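Long-range contacts in protection of telomeres protein 1 (Schizosaccharomyces pombe, PDB 1QZG), which binds the single-stranded G-rich overhang of telomeres, protecting the 3' end of the chromosome and regulating telomerase and telomere length: residues I87-K92 with G123-Q128; N46-V51 with P106-Q111; L97-Q102 with P147-R152. All blocks are in the same frame, centred on the assembly; numbering follows the deposited sequence.

Contact 1. Residues I87-K92 with G123-Q128. With TMP (thymidine-5'-phosphate), chain E; nucleotides of chain A.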
loop_
_atom_site.group_PDB
_atom_site.type_symbol
_atom_site.label_atom_id
_atom_site.label_comp_id
_atom_site.label_asym_id
_atom_site.label_seq_id
_atom_site.Cartn_x
_atom_site.Cartn_y
_atom_site.Cartn_z
ATOM N N ILE C 87 -1.708 -3.215 7.488
ATOM C CA ILE C 87 -0.908 -2.047 7.791
ATOM C C ILE C 87 -1.743 -0.989 8.504
ATOM O O ILE C 87 -2.827 -0.627 8.043
ATOM C CB ILE C 87 -0.327 -1.413 6.497
ATOM C CG1 ILE C 87 0.432 -2.482 5.716
ATOM C CG2 ILE C 87 0.582 -0.236 6.810
ATOM C CD1 ILE C 87 0.596 -2.188 4.239
ATOM N N HIS C 88 -1.225 -0.517 9.642
ATOM C CA HIS C 88 -1.907 0.553 10.355
ATOM C C HIS C 88 -1.165 1.838 10.062
ATOM O O HIS C 88 0.047 1.925 10.290
ATOM C CB HIS C 88 -1.901 0.313 11.867
ATOM C CG HIS C 88 -2.693 -0.880 12.290
ATOM N ND1 HIS C 88 -4.037 -1.011 12.019
ATOM C CD2 HIS C 88 -2.329 -2.006 12.947
ATOM C CE1 HIS C 88 -4.468 -2.167 12.489
ATOM N NE2 HIS C 88 -3.452 -2.791 13.058
ATOM N N LEU C 89 -1.940 2.773 9.509
ATOM C CA LEU C 89 -1.357 4.075 9.212
ATOM C C LEU C 89 -1.802 5.071 10.277
ATOM O O LEU C 89 -3.004 5.212 10.499
ATOM C CB LEU C 89 -1.804 4.528 7.834
ATOM C CG LEU C 89 -1.412 3.563 6.721
ATOM C CD1 LEU C 89 -2.041 3.955 5.395
ATOM C CD2 LEU C 89 0.099 3.495 6.606
ATOM N N PHE C 90 -0.860 5.753 10.923
ATOM C CA PHE C 90 -1.197 6.706 11.980
ATOM C C PHE C 90 -0.734 8.108 11.679
ATOM O O PHE C 90 0.184 8.327 10.889
ATOM C CB PHE C 90 -0.541 6.313 13.307
ATOM C CG PHE C 90 -0.988 4.988 13.857
ATOM C CD1 PHE C 90 -0.251 3.832 13.613
ATOM C CD2 PHE C 90 -2.117 4.907 14.664
ATOM C CE1 PHE C 90 -0.630 2.614 14.180
ATOM C CE2 PHE C 90 -2.506 3.691 15.235
ATOM C CZ PHE C 90 -1.761 2.544 14.993
ATOM N N SER C 91 -1.369 9.070 12.335
ATOM C CA SER C 91 -0.959 10.448 12.196
ATOM C C SER C 91 -1.186 11.179 13.507
ATOM O O SER C 91 -2.263 11.093 14.101
ATOM C CB SER C 91 -1.708 11.159 11.085
ATOM O OG SER C 91 -1.191 12.477 10.970
ATOM N N LYS C 92 -0.147 11.877 13.950
ATOM C CA LYS C 92 -0.173 12.652 15.183
ATOM C C LYS C 92 -0.221 14.126 14.793
ATOM O O LYS C 92 -0.116 15.002 15.648
ATOM C CB LYS C 92 1.103 12.407 15.991
ATOM C CG LYS C 92 1.381 10.967 16.343
ATOM C CD LYS C 92 2.733 10.844 17.031
ATOM C CE LYS C 92 3.026 9.410 17.453
ATOM N NZ LYS C 92 2.008 8.873 18.406
ATOM N N GLY C 123 2.292 -4.065 9.429
ATOM C CA GLY C 123 2.962 -2.824 9.093
ATOM C C GLY C 123 2.450 -1.719 9.996
ATOM O O GLY C 123 1.256 -1.643 10.274
ATOM N N LEU C 124 3.375 -0.881 10.421
ATOM C CA LEU C 124 3.107 0.274 11.299
ATOM C C LEU C 124 3.790 1.460 10.673
ATOM O O LEU C 124 5.015 1.449 10.542
ATOM C CB LEU C 124 3.693 0.066 12.732
ATOM C CG LEU C 124 2.759 -0.442 13.847
ATOM C CD1 LEU C 124 1.674 -1.341 13.276
ATOM C CD2 LEU C 124 3.551 -1.163 14.935
ATOM N N SER C 125 3.040 2.479 10.276
ATOM C CA SER C 125 3.638 3.638 9.638
ATOM C C SER C 125 4.627 4.384 10.543
ATOM O O SER C 125 4.446 4.468 11.763
ATOM C CB SER C 125 2.537 4.609 9.198
ATOM O OG SER C 125 1.863 5.162 10.313
ATOM N N LYS C 126 5.676 4.921 9.933
ATOM C CA LYS C 126 6.613 5.787 10.643
ATOM C C LYS C 126 5.919 7.121 10.743
ATOM O O LYS C 126 5.049 7.416 9.919
ATOM C CB LYS C 126 7.959 5.918 9.893
ATOM C CG LYS C 126 8.809 4.651 9.901
ATOM C CD LYS C 126 9.450 4.412 11.271
ATOM C CE LYS C 126 10.495 5.468 11.584
ATOM N NZ LYS C 126 11.216 5.169 12.848
ATOM N N ASP C 127 6.282 7.933 11.728
ATOM C CA ASP C 127 5.668 9.246 11.900
ATOM C C ASP C 127 5.634 10.101 10.645
ATOM O O ASP C 127 4.652 10.793 10.386
ATOM C CB ASP C 127 6.390 10.042 12.989
ATOM C CG ASP C 127 6.119 9.509 14.376
ATOM O OD1 ASP C 127 5.018 8.961 14.599
ATOM O OD2 ASP C 127 7.002 9.650 15.246
ATOM N N GLN C 128 6.703 10.050 9.861
ATOM C CA GLN C 128 6.788 10.868 8.660
ATOM C C GLN C 128 6.482 10.139 7.356
ATOM O O GLN C 128 6.927 10.573 6.290
ATOM C CB GLN C 128 8.185 11.496 8.564
ATOM C CG GLN C 128 9.011 11.390 9.833
ATOM C CD GLN C 128 9.491 9.975 10.165
ATOM O OE1 GLN C 128 8.834 9.248 10.911
ATOM N NE2 GLN C 128 10.598 9.612 9.597
HETATM C "C1'" TMP E . -6.458 -5.180 17.378
HETATM N N1 TMP E . -5.016 -4.952 17.503
HETATM C C2 TMP E . -4.249 -4.838 16.367
HETATM O O2 TMP E . -4.708 -4.919 15.241
HETATM N N3 TMP E . -2.913 -4.625 16.603
HETATM C C4 TMP E . -2.284 -4.516 17.831
HETATM O O4 TMP E . -1.069 -4.345 17.884
HETATM C C5 TMP E . -3.155 -4.631 18.978
HETATM C C5M TMP E . -2.571 -4.506 20.351
HETATM C C6 TMP E . -4.456 -4.844 18.755
ATOM O "O5'" DG A 1 11.768 4.203 18.858
ATOM C "C5'" DG A 1 11.378 4.041 20.221
ATOM C "C4'" DG A 1 10.026 3.376 20.332
ATOM O "O4'" DG A 1 9.087 4.029 19.445
ATOM C "C3'" DG A 1 9.996 1.898 19.958
ATOM O "O3'" DG A 1 9.016 1.266 20.778
ATOM C "C2'" DG A 1 9.557 1.917 18.504
ATOM C "C1'" DG A 1 8.641 3.133 18.434
ATOM N N9 DG A 1 8.701 3.859 17.170
ATOM C C8 DG A 1 9.752 3.892 16.284
ATOM N N7 DG A 1 9.542 4.685 15.270
ATOM C C5 DG A 1 8.270 5.196 15.490
ATOM C C6 DG A 1 7.499 6.115 14.724
ATOM O O6 DG A 1 7.797 6.680 13.666
ATOM N N1 DG A 1 6.262 6.355 15.309
ATOM C C2 DG A 1 5.816 5.788 16.475
ATOM N N2 DG A 1 4.585 6.152 16.871
ATOM N N3 DG A 1 6.519 4.929 17.199
ATOM C C4 DG A 1 7.731 4.683 16.650
ATOM P P DT A 4 -2.604 0.071 23.743
ATOM O OP1 DT A 4 -3.347 0.046 25.029
ATOM O OP2 DT A 4 -2.630 -1.118 22.853
ATOM O "O5'" DT A 4 -3.184 1.304 22.935
ATOM C "C5'" DT A 4 -3.804 1.112 21.690
ATOM C "C4'" DT A 4 -4.250 2.443 21.141
ATOM O "O4'" DT A 4 -3.096 3.228 20.740
ATOM C "C3'" DT A 4 -5.111 2.289 19.896
ATOM O "O3'" DT A 4 -6.293 3.069 20.027
ATOM C "C2'" DT A 4 -4.222 2.764 18.759
ATOM C "C1'" DT A 4 -3.320 3.765 19.449
ATOM N N1 DT A 4 -2.012 3.966 18.784
ATOM C C2 DT A 4 -1.701 5.241 18.374
ATOM O O2 DT A 4 -2.424 6.197 18.575
ATOM N N3 DT A 4 -0.505 5.361 17.709
ATOM C C4 DT A 4 0.392 4.351 17.424
ATOM O O4 DT A 4 1.411 4.600 16.781
ATOM C C5 DT A 4 0.025 3.043 17.913
ATOM C C7 DT A 4 0.960 1.899 17.677
ATOM C C6 DT A 4 -1.145 2.914 18.561
ATOM P P DA A 5 -7.704 2.383 19.703
ATOM O OP1 DA A 5 -8.804 3.332 19.999
ATOM O OP2 DA A 5 -7.665 1.071 20.366
ATOM O "O5'" DA A 5 -7.623 2.181 18.129
ATOM C "C5'" DA A 5 -7.857 0.921 17.542
ATOM C "C4'" DA A 5 -7.391 0.935 16.107
ATOM O "O4'" DA A 5 -5.945 0.982 16.082
ATOM C "C3'" DA A 5 -7.764 -0.338 15.363
ATOM O "O3'" DA A 5 -7.843 -0.068 13.975
ATOM C "C2'" DA A 5 -6.592 -1.258 15.649
ATOM C "C1'" DA A 5 -5.410 -0.322 15.870
ATOM N N9 DA A 5 -4.651 -0.678 17.070
ATOM C C8 DA A 5 -5.169 -0.963 18.309
ATOM N N7 DA A 5 -4.264 -1.214 19.219
ATOM C C5 DA A 5 -3.063 -1.092 18.536
ATOM C C6 DA A 5 -1.724 -1.217 18.948
ATOM N N6 DA A 5 -1.348 -1.489 20.202
ATOM N N1 DA A 5 -0.766 -1.040 18.013
ATOM C C2 DA A 5 -1.138 -0.748 16.761
ATOM N N3 DA A 5 -2.356 -0.590 16.257
ATOM C C4 DA A 5 -3.287 -0.777 17.206
HETATM O O HOH W 1 2.732 7.522 11.261
HETATM O O HOH W 2 2.311 11.668 12.680
#

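Contact 2. Residues N46-V51 with P106-Q111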
loop_
_atom_site.group_PDB
_atom_site.type_symbol
_atom_site.label_atom_id
_atom_site.label_comp_id
_atom_site.label_asym_id
_atom_site.label_seq_id
_atom_site.Cartn_x
_atom_site.Cartn_y
_atom_site.Cartn_z
ATOM N N ASN C 46 9.295 0.307 1.917
ATOM C CA ASN C 46 8.393 1.046 1.047
ATOM C C ASN C 46 7.562 -0.050 0.402
ATOM O O ASN C 46 8.086 -1.115 0.076
ATOM C CB ASN C 46 9.160 1.826 -0.022
ATOM C CG ASN C 46 10.062 2.865 0.573
ATOM O OD1 ASN C 46 9.655 3.616 1.470
ATOM N ND2 ASN C 46 11.298 2.919 0.096
ATOM N N LEU C 47 6.274 0.209 0.223
ATOM C CA LEU C 47 5.374 -0.769 -0.353
ATOM C C LEU C 47 4.556 -0.158 -1.476
ATOM O O LEU C 47 4.360 1.057 -1.541
ATOM C CB LEU C 47 4.448 -1.316 0.737
ATOM C CG LEU C 47 5.197 -1.916 1.935
ATOM C CD1 LEU C 47 4.250 -2.121 3.100
ATOM C CD2 LEU C 47 5.859 -3.234 1.522
ATOM N N PHE C 48 4.083 -1.020 -2.361
ATOM C CA PHE C 48 3.296 -0.600 -3.505
ATOM C C PHE C 48 2.397 -1.781 -3.806
ATOM O O PHE C 48 2.859 -2.824 -4.279
ATOM C CB PHE C 48 4.232 -0.309 -4.684
ATOM C CG PHE C 48 3.665 0.645 -5.705
ATOM C CD1 PHE C 48 4.521 1.365 -6.533
ATOM C CD2 PHE C 48 2.290 0.815 -5.850
ATOM C CE1 PHE C 48 4.017 2.241 -7.495
ATOM C CE2 PHE C 48 1.776 1.687 -6.808
ATOM C CZ PHE C 48 2.646 2.402 -7.633
ATOM N N GLY C 49 1.115 -1.629 -3.511
ATOM C CA GLY C 49 0.188 -2.717 -3.747
ATOM C C GLY C 49 -1.203 -2.223 -4.060
ATOM O O GLY C 49 -1.408 -1.051 -4.368
ATOM N N ILE C 50 -2.159 -3.137 -3.996
ATOM C CA ILE C 50 -3.544 -2.810 -4.257
ATOM C C ILE C 50 -4.256 -2.919 -2.927
ATOM O O ILE C 50 -3.988 -3.836 -2.148
ATOM C CB ILE C 50 -4.189 -3.817 -5.228
ATOM C CG1 ILE C 50 -3.536 -3.715 -6.609
ATOM C CG2 ILE C 50 -5.683 -3.575 -5.298
ATOM C CD1 ILE C 50 -3.745 -2.377 -7.298
ATOM N N VAL C 51 -5.157 -1.985 -2.656
ATOM C CA VAL C 51 -5.894 -2.036 -1.410
ATOM C C VAL C 51 -6.911 -3.157 -1.523
ATOM O O VAL C 51 -7.829 -3.089 -2.339
ATOM C CB VAL C 51 -6.616 -0.713 -1.136
ATOM C CG1 VAL C 51 -7.575 -0.879 0.048
ATOM C CG2 VAL C 51 -5.585 0.364 -0.837
ATOM N N PRO C 106 -4.618 1.404 -6.236
ATOM C CA PRO C 106 -3.182 1.195 -6.050
ATOM C C PRO C 106 -2.728 2.180 -4.973
ATOM O O PRO C 106 -3.146 3.342 -4.967
ATOM C CB PRO C 106 -2.598 1.532 -7.421
ATOM C CG PRO C 106 -3.721 1.156 -8.363
ATOM C CD PRO C 106 -4.924 1.713 -7.644
ATOM N N LEU C 107 -1.898 1.707 -4.054
ATOM C CA LEU C 107 -1.388 2.543 -2.979
ATOM C C LEU C 107 0.099 2.323 -2.781
ATOM O O LEU C 107 0.548 1.187 -2.588
ATOM C CB LEU C 107 -2.099 2.224 -1.663
ATOM C CG LEU C 107 -1.566 2.953 -0.416
ATOM C CD1 LEU C 107 -1.819 4.479 -0.532
ATOM C CD2 LEU C 107 -2.258 2.410 0.805
ATOM N N LEU C 108 0.852 3.417 -2.823
ATOM C CA LEU C 108 2.289 3.397 -2.611
ATOM C C LEU C 108 2.564 4.000 -1.226
ATOM O O LEU C 108 2.138 5.122 -0.932
ATOM C CB LEU C 108 2.983 4.232 -3.694
ATOM C CG LEU C 108 4.509 4.292 -3.736
ATOM C CD1 LEU C 108 4.949 4.963 -5.046
ATOM C CD2 LEU C 108 5.042 5.067 -2.536
ATOM N N LEU C 109 3.267 3.255 -0.379
ATOM C CA LEU C 109 3.593 3.727 0.964
ATOM C C LEU C 109 5.094 3.855 1.150
ATOM O O LEU C 109 5.860 2.941 0.823
ATOM C CB LEU C 109 3.023 2.778 2.021
ATOM C CG LEU C 109 1.493 2.728 2.109
ATOM C CD1 LEU C 109 1.044 1.484 2.894
ATOM C CD2 LEU C 109 0.995 4.008 2.815
ATOM N N HIS C 110 5.517 5.011 1.650
ATOM C CA HIS C 110 6.932 5.269 1.899
ATOM C C HIS C 110 7.195 5.378 3.395
ATOM O O HIS C 110 6.642 6.258 4.050
ATOM C CB HIS C 110 7.344 6.567 1.197
ATOM C CG HIS C 110 8.765 6.950 1.413
ATOM N ND1 HIS C 110 9.136 8.184 1.902
ATOM C CD2 HIS C 110 9.917 6.261 1.223
ATOM C CE1 HIS C 110 10.450 8.235 2.006
ATOM N NE2 HIS C 110 10.946 7.082 1.601
ATOM N N GLN C 111 8.015 4.467 3.923
ATOM C CA GLN C 111 8.398 4.469 5.360
ATOM C C GLN C 111 7.387 3.742 6.239
ATOM O O GLN C 111 6.666 4.358 7.024
ATOM C CB GLN C 111 8.646 5.904 5.870
ATOM C CG GLN C 111 9.921 6.546 5.315
ATOM C CD GLN C 111 11.150 6.336 6.205
ATOM O OE1 GLN C 111 11.284 6.957 7.251
ATOM N NE2 GLN C 111 12.014 5.459 5.777
HETATM O O HOH W 3 13.281 4.719 1.172
#

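Contact 3. Residues L97-Q102 with P147-R152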
loop_
_atom_site.group_PDB
_atom_site.type_symbol
_atom_site.label_atom_id
_atom_site.label_comp_id
_atom_site.label_asym_id
_atom_site.label_seq_id
_atom_site.Cartn_x
_atom_site.Cartn_y
_atom_site.Cartn_z
ATOM N N LEU C 97 -4.323 11.291 6.600
ATOM C CA LEU C 97 -4.121 9.931 6.115
ATOM C C LEU C 97 -4.789 9.717 4.770
ATOM O O LEU C 97 -5.679 10.481 4.379
ATOM C CB LEU C 97 -4.705 8.934 7.118
ATOM C CG LEU C 97 -4.144 9.038 8.536
ATOM C CD1 LEU C 97 -4.940 8.156 9.467
ATOM C CD2 LEU C 97 -2.674 8.648 8.537
ATOM N N PRO C 98 -4.367 8.664 4.040
ATOM C CA PRO C 98 -4.950 8.358 2.738
ATOM C C PRO C 98 -6.456 8.239 2.885
ATOM O O PRO C 98 -6.940 7.633 3.838
ATOM C CB PRO C 98 -4.326 7.003 2.385
ATOM C CG PRO C 98 -2.977 7.083 3.011
ATOM C CD PRO C 98 -3.274 7.726 4.361
ATOM N N VAL C 99 -7.191 8.831 1.955
ATOM C CA VAL C 99 -8.638 8.742 1.974
ATOM C C VAL C 99 -8.946 7.732 0.882
ATOM O O VAL C 99 -8.917 8.049 -0.305
ATOM C CB VAL C 99 -9.311 10.091 1.644
ATOM C CG1 VAL C 99 -10.815 9.895 1.523
ATOM C CG2 VAL C 99 -8.994 11.107 2.730
ATOM N N ILE C 100 -9.219 6.504 1.298
ATOM C CA ILE C 100 -9.494 5.431 0.365
ATOM C C ILE C 100 -10.973 5.282 0.123
ATOM O O ILE C 100 -11.771 5.299 1.061
ATOM C CB ILE C 100 -8.910 4.123 0.903
ATOM C CG1 ILE C 100 -7.389 4.286 1.016
ATOM C CG2 ILE C 100 -9.301 2.954 0.001
ATOM C CD1 ILE C 100 -6.713 3.242 1.853
ATOM N N LYS C 101 -11.352 5.122 -1.136
ATOM C CA LYS C 101 -12.764 4.993 -1.412
ATOM C C LYS C 101 -13.213 3.567 -1.688
ATOM O O LYS C 101 -14.332 3.200 -1.349
ATOM C CB LYS C 101 -13.168 5.911 -2.558
ATOM C CG LYS C 101 -14.661 6.156 -2.581
ATOM C CD LYS C 101 -15.038 7.228 -3.571
ATOM C CE LYS C 101 -16.361 6.867 -4.211
ATOM N NZ LYS C 101 -16.852 7.908 -5.137
ATOM N N GLN C 102 -12.356 2.760 -2.300
ATOM C CA GLN C 102 -12.741 1.385 -2.569
ATOM C C GLN C 102 -11.565 0.454 -2.796
ATOM O O GLN C 102 -10.467 0.877 -3.151
ATOM C CB GLN C 102 -13.665 1.303 -3.796
ATOM C CG GLN C 102 -12.982 1.618 -5.121
ATOM C CD GLN C 102 -13.912 1.461 -6.320
ATOM O OE1 GLN C 102 -13.842 0.471 -7.054
ATOM N NE2 GLN C 102 -14.792 2.437 -6.517
ATOM N N PRO C 147 -10.543 13.601 -3.342
ATOM C CA PRO C 147 -9.528 14.563 -2.897
ATOM C C PRO C 147 -8.749 14.059 -1.689
ATOM O O PRO C 147 -9.330 13.579 -0.719
ATOM C CB PRO C 147 -10.349 15.808 -2.587
ATOM C CG PRO C 147 -11.625 15.234 -2.160
ATOM C CD PRO C 147 -11.889 14.169 -3.173
ATOM N N GLN C 148 -7.431 14.183 -1.763
ATOM C CA GLN C 148 -6.540 13.725 -0.706
ATOM C C GLN C 148 -5.905 14.861 0.084
ATOM O O GLN C 148 -5.642 15.931 -0.461
ATOM C CB GLN C 148 -5.403 12.902 -1.316
ATOM C CG GLN C 148 -5.839 11.681 -2.109
ATOM C CD GLN C 148 -6.517 10.669 -1.226
ATOM O OE1 GLN C 148 -5.970 10.278 -0.194
ATOM N NE2 GLN C 148 -7.712 10.242 -1.613
ATOM N N PRO C 149 -5.654 14.639 1.388
ATOM C CA PRO C 149 -5.022 15.670 2.220
ATOM C C PRO C 149 -3.629 15.826 1.610
ATOM O O PRO C 149 -3.057 14.835 1.125
ATOM C CB PRO C 149 -4.986 15.027 3.603
ATOM C CG PRO C 149 -6.176 14.102 3.580
ATOM C CD PRO C 149 -6.087 13.494 2.208
ATOM N N MET C 150 -3.063 17.027 1.671
ATOM C CA MET C 150 -1.777 17.221 1.034
ATOM C C MET C 150 -0.507 16.885 1.802
ATOM O O MET C 150 0.443 16.381 1.188
ATOM C CB MET C 150 -1.666 18.670 0.569
ATOM C CG MET C 150 -2.859 19.176 -0.212
ATOM S SD MET C 150 -2.920 18.499 -1.884
ATOM C CE MET C 150 -1.413 19.158 -2.580
ATOM N N PRO C 151 -0.432 17.115 3.096
ATOM C CA PRO C 151 0.830 16.966 3.834
ATOM C C PRO C 151 1.536 15.645 3.733
ATOM O O PRO C 151 2.770 15.621 3.661
ATOM C CB PRO C 151 0.417 17.230 5.282
ATOM C CG PRO C 151 -0.886 17.949 5.174
ATOM C CD PRO C 151 -1.606 17.276 4.004
ATOM N N ARG C 152 0.905 14.501 3.498
ATOM C CA ARG C 152 1.765 13.322 3.253
ATOM C C ARG C 152 1.909 12.868 1.772
ATOM O O ARG C 152 2.541 11.843 1.508
ATOM C CB ARG C 152 1.282 12.121 4.073
ATOM C CG ARG C 152 1.544 12.241 5.552
ATOM C CD ARG C 152 0.640 11.291 6.331
ATOM N NE ARG C 152 0.614 11.597 7.739
ATOM C CZ ARG C 152 1.664 11.476 8.542
ATOM N NH1 ARG C 152 2.828 11.061 8.059
ATOM N NH2 ARG C 152 1.553 11.794 9.826
#

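Contact 1. Residues I87-K92 with G123-Q128
The imidazole of H88 has L124 CD1 at its edge, 4.1 Å from H88 CD2, while the sugar and base edge of DA5 of chain A cover one face. Near the ring plane, H88 NE2 gives a hydrogen bond to O2 of the thymidine phosphate at 3.3 Å, and ND1 bonds to T70. The phenyl ring of F90 carries the base of DT4 of chain A over one face, with C4 3.5 Å above its plane; OG of S125 and N3 of DA5 of chain A lie at its edge. Beneath these rings the strands run parallel, joined by H88 N to G123 O and S125 N to H88 O. G123 suits its place because a side chain there would press on I87 CG1. S125 (chi1 66°) puts OG between its backbone N and carbonyl carbon, where it accepts the N-H of F90, N to OG 2.9 Å, almost straight at 174°. S125 O accepts instead from N1 of a guanine base. D127 N bonds to O6 of DG1 of chain A at 2.8 Å and K126 NZ to N7 of the same guanine. Aromatic strand residues under bases, beside polar groups that read base edges, typify single-strand recognition by an OB fold.

Contact 2. Residues N46-V51 with P106-Q111
F48 and L108 face each other as a non-hydrogen-bonded pair of antiparallel strands, and the phenyl ring lies against the leucine. From CB, the F48 side chain sets CG roughly opposite its backbone N (chi1 -156°), which brings the ring across the neighbouring strand. F48 CG sits near L108 CB, and F48 CD2 reaches L107 O at 3.7 Å. Farther out, F48 CE1 rests on L108 CD1 at 3.8 Å, while F48 CE2 approaches P106 CB at the ring edge. L108 CB stands over the ring centre, a CH-pi contact only 7° off the normal, and F163 of helix 158-175 and W134 also meet the ring. An alanine in place of F48 would remove this ring and would probably leave L108, W134 and F163 facing a gap. Strand 43-59 is the long curved strand of the OB barrel, here bonded to 106-109 through L47 with L109 and G49 with L107, each pair exchanging two N-H to O bonds. L47 and L109 turn to the other face, against I87. P106, with no N-H to offer, fits a non-hydrogen-bonded site opposite I50, whose CD1 touches P106 CG at 3.7 Å. At the far end N46 ND2 bonds to T28 O and, at 2.9 Å, to a water.

Contact 3. Residues L97-Q102 with P147-R152
This is a loop-to-loop contact on the flank of the OB fold, held by one side-chain amide that pairs with a backbone and by the ring of P149 beside it. Residues 97-102 belong to the connection that runs from strand 85-91 to strand 106-109. Residues 147-152 lie in the loop leading from strand 129-133 to helix 158-175, so the contact ties two irregular segments together without a shared strand. Q148 does most of the work. Its chain bends at chi2 (-65°), which swings the amide round to face V99. A glutamine suits the position because its amide offers an acceptor and a donor side by side, as a backbone peptide edge does. Q148 OE1 takes the N-H of V99, N to OE1 2.9 Å, nearly straight at 177°, and NE2 returns a bond to V99 O. OE1 also bonds to Y131 OH and NE2 to C146 O, so each amide atom has a second partner that helps to fix the rotation of the group. Next to it, V99 turns its side chain toward the loop, and V99 CG2 rests 3.8 Å from P149 CD. The compact proline ring also packs against the carbonyl oxygen of L97, with P149 CD 3.7 Å from L97 O. R152 closes the other end: NE forms a salt bridge with D96, while NH1 bonds to F129 O and D127 O. The guanidinium lies obliquely to L97, a loose approach of 4.5 Å from L97 CD2 to R152 NE. In the 2.8 Å bond from Q148 NE2 to V99 O, NE2 lies in the carbonyl plane of V99, on a lone pair of the oxygen, and V99 O lies 9° out of the amide plane of Q148.

Overall arrangement
The three contacts lie 13 to 14 Å apart, centre to centre, within the N-terminal OB-fold, DNA-binding domain of Pot1. Along the chain their segments interleave: 46-51, 87-92, 97-102, 106-111, 123-128, 147-152, so every pair of contacts crosses. Contacts 1 and 2 belong to the same curled sheet; contact 2 sits near the centre of the chain, and contact 1 carries the DNA-binding surface. They meet where I87 packs on L47 and L89 on L109. Contact 3 lies in loops and reaches contact 1 where L97 packs on L89 and S91 and R152 bonds to S91 OG; I100 touches V51 of contact 2. The DNA-binding surface is thus linked both to the barrel core and to the flanking loops.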